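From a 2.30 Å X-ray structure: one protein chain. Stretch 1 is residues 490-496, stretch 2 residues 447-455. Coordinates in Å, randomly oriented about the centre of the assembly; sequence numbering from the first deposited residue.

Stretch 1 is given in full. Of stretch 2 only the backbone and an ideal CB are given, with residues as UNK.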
# COMPACT_ATOMS: atom_id res chain seq x y z
N GLN A 490 12.91 -24.63 -25.11
CA GLN A 490 13.60 -23.41 -24.71
C GLN A 490 12.70 -22.29 -24.26
O GLN A 490 11.60 -22.13 -24.82
CB GLN A 490 14.55 -22.88 -25.76
CG GLN A 490 13.92 -22.59 -27.10
CD GLN A 490 14.84 -23.03 -28.21
OE1 GLN A 490 15.66 -23.95 -28.00
NE2 GLN A 490 14.75 -22.36 -29.38
N ARG A 491 13.20 -21.51 -23.29
CA ARG A 491 12.50 -20.36 -22.74
C ARG A 491 12.24 -19.35 -23.83
O ARG A 491 13.12 -19.09 -24.63
CB ARG A 491 13.23 -19.81 -21.52
CG ARG A 491 13.26 -20.85 -20.45
CD ARG A 491 12.26 -20.73 -19.27
NE ARG A 491 12.88 -19.76 -18.47
CZ ARG A 491 13.27 -19.83 -17.23
NH1 ARG A 491 13.00 -20.84 -16.42
NH2 ARG A 491 13.93 -18.77 -16.82
N THR A 492 10.98 -18.91 -23.94
CA THR A 492 10.56 -17.90 -24.90
C THR A 492 10.68 -16.48 -24.25
O THR A 492 10.66 -15.45 -24.91
CB THR A 492 9.08 -18.18 -25.43
OG1 THR A 492 8.09 -18.02 -24.42
CG2 THR A 492 8.90 -19.64 -25.98
N GLY A 493 10.79 -16.42 -22.93
CA GLY A 493 10.75 -15.11 -22.32
C GLY A 493 9.36 -14.75 -21.82
O GLY A 493 9.23 -13.84 -20.99
N THR A 494 8.30 -15.43 -22.31
CA THR A 494 6.99 -15.06 -21.81
C THR A 494 6.66 -15.78 -20.51
O THR A 494 7.31 -16.76 -20.14
CB THR A 494 5.88 -15.21 -22.91
OG1 THR A 494 5.68 -16.58 -23.21
CG2 THR A 494 6.26 -14.44 -24.22
N TYR A 495 5.66 -15.27 -19.80
CA TYR A 495 5.08 -15.91 -18.69
C TYR A 495 3.59 -16.03 -18.98
O TYR A 495 2.95 -15.05 -19.34
CB TYR A 495 5.17 -15.04 -17.41
CG TYR A 495 6.53 -15.04 -16.78
CD1 TYR A 495 6.90 -16.08 -15.94
CD2 TYR A 495 7.46 -14.01 -17.09
CE1 TYR A 495 8.18 -16.10 -15.35
CE2 TYR A 495 8.71 -14.01 -16.52
CZ TYR A 495 9.08 -15.08 -15.70
OH TYR A 495 10.33 -15.07 -15.14
N THR A 496 3.02 -17.18 -18.63
CA THR A 496 1.63 -17.45 -18.94
C THR A 496 1.01 -18.01 -17.66
O THR A 496 1.67 -18.75 -16.95
CB THR A 496 1.47 -18.41 -20.16
OG1 THR A 496 1.94 -17.74 -21.32
CG2 THR A 496 -0.01 -18.73 -20.46
N UNK A 447 14.12 -16.97 -22.43
CA UNK A 447 15.18 -16.30 -21.73
C UNK A 447 15.43 -17.02 -20.43
O UNK A 447 14.51 -17.23 -19.59
CB UNK A 447 14.85 -14.83 -21.49
N UNK A 448 16.67 -17.50 -20.33
CA UNK A 448 17.06 -18.48 -19.33
C UNK A 448 17.31 -17.97 -17.93
O UNK A 448 17.15 -18.70 -16.95
CB UNK A 448 18.33 -19.19 -19.81
N UNK A 449 17.65 -16.69 -17.83
CA UNK A 449 17.91 -16.12 -16.52
C UNK A 449 16.65 -15.94 -15.64
O UNK A 449 16.70 -16.11 -14.43
CB UNK A 449 18.60 -14.77 -16.70
N UNK A 450 15.53 -15.59 -16.26
CA UNK A 450 14.35 -15.23 -15.51
C UNK A 450 13.80 -16.37 -14.58
O UNK A 450 13.96 -17.54 -14.84
CB UNK A 450 13.27 -14.80 -16.50
N UNK A 451 13.27 -16.02 -13.42
CA UNK A 451 12.62 -17.04 -12.59
C UNK A 451 11.58 -17.92 -13.37
O UNK A 451 10.88 -17.45 -14.29
CB UNK A 451 11.93 -16.35 -11.42
N UNK A 452 11.49 -19.19 -12.98
CA UNK A 452 10.58 -20.14 -13.65
C UNK A 452 9.08 -19.92 -13.34
O UNK A 452 8.23 -20.24 -14.10
CB UNK A 452 10.96 -21.56 -13.25
N UNK A 453 8.81 -19.31 -12.20
CA UNK A 453 7.46 -19.03 -11.74
C UNK A 453 7.54 -17.65 -11.16
O UNK A 453 8.54 -17.30 -10.51
CB UNK A 453 6.94 -20.06 -10.73
N UNK A 454 6.55 -16.82 -11.47
CA UNK A 454 6.30 -15.64 -10.70
C UNK A 454 4.89 -15.59 -10.11
O UNK A 454 3.96 -16.10 -10.67
CB UNK A 454 6.55 -14.41 -11.57
N UNK A 455 4.72 -14.95 -8.97
CA UNK A 455 3.46 -14.96 -8.29
C UNK A 455 2.98 -13.54 -8.01
O UNK A 455 3.70 -12.80 -7.40
CB UNK A 455 3.57 -15.76 -6.99

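At position 447 the visible CB lies 4.2 Å from Gly493 CA and CA-to-CB runs sideways to stretch 1, so a short side chain would gain little, while a longer one could turn back over the flat surface offered by the glycine. Aromatic or long aliphatic groups would suit. The residue is Phe447: with chi1 at -46° (m) its ring lies over that surface, Gly493 CA standing 3.8 Å from the ring centroid of Phe447 and 17° off the ring normal, a CH-pi contact. The backbone also contributes: Phe447 O accepts from Arg491 NE and from Arg491 NH2, each at 3.2 Å, and Phe447 N gives a weak hydrogen bond to Arg491 O at 3.2 Å.

Position 448 also points sideways, its CB 5.3 Å from Arg491 NH2. A cationic neighbour makes an acid plausible, though small polar residues would fit equally. It is Asp448, whose OD1 comes only to 4.0 Å from Arg491 CG; the carboxylate flanks the aliphatic part of the arginine. Position 449 points away, with nothing of stretch 1 within 5.5 Å of its CB, so almost any residue would do; it is Arg449.

Position 450 points toward stretch 1, its CB a tight 3.2 Å from Tyr495 OH and 4.0 Å from Arg491 NH2. Bulk branching at CB looks unfavourable, whereas an unbranched chain could run on toward the carbonyl of Gly493; a donor at its end would be best used. Gln450 does this: NE2 gives a weak hydrogen bond to Gly493 O at 3.1 Å, and CG packs 3.1 Å from Tyr495 OH. Its backbone O receives Arg491 NH2 at a very short 2.3 Å.

Position 451 points away, leaving its carbonyl to do the work, and many side chains are compatible. In Ala451 the O accepts from Tyr495 OH at 2.6 Å. Position 452 also points away overall, yet its CB is 3.8 Å from Arg491 NH1, which suits a small residue without excluding others; Ala452 simply makes that contact.

Position 453 points away, with nothing of stretch 1 within 5.5 Å of its CB, so stretch 1 sets no preference; it is Val453. Position 454 points toward, its CB 4.4 Å from Tyr495 CE1, and an aliphatic group could cover the ring. Ile454 does so, CD1 lying 3.9 Å from the ring centroid of Tyr495 and 4° off the normal. Position 455 is out of reach; it is Val455.

Stretch 2 447-455: FDRQAAVIV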
# COMPACT_ATOMS: atom_id res chain seq x y z
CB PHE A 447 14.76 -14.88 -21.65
CG PHE A 447 14.24 -14.42 -22.95
CD1 PHE A 447 13.90 -13.11 -23.19
CD2 PHE A 447 14.20 -15.33 -24.01
CE1 PHE A 447 13.48 -12.72 -24.47
CE2 PHE A 447 13.79 -14.95 -25.30
CZ PHE A 447 13.40 -13.65 -25.52
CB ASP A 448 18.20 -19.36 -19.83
CG ASP A 448 17.69 -20.71 -20.26
OD1 ASP A 448 17.17 -20.82 -21.42
OD2 ASP A 448 17.74 -21.64 -19.40
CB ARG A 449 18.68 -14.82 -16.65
CG ARG A 449 19.44 -14.45 -15.33
CD ARG A 449 19.78 -12.93 -15.28
NE ARG A 449 20.93 -12.56 -16.12
CZ ARG A 449 20.88 -12.07 -17.37
NH1 ARG A 449 19.71 -11.88 -17.99
NH2 ARG A 449 22.02 -11.76 -17.99
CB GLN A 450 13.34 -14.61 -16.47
CG GLN A 450 12.52 -15.55 -17.21
CD GLN A 450 12.03 -14.95 -18.48
OE1 GLN A 450 12.60 -13.97 -18.95
NE2 GLN A 450 10.99 -15.53 -19.07
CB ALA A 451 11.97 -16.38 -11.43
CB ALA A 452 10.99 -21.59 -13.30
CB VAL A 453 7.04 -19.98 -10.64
CG1 VAL A 453 5.62 -19.63 -10.10
CG2 VAL A 453 7.17 -21.44 -11.07
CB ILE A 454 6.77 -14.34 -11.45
CG1 ILE A 454 5.99 -14.08 -12.72
CG2 ILE A 454 8.29 -14.42 -11.77
CD1 ILE A 454 6.44 -12.84 -13.36
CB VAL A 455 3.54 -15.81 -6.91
CG1 VAL A 455 2.17 -15.80 -6.23
CG2 VAL A 455 4.03 -17.29 -7.19
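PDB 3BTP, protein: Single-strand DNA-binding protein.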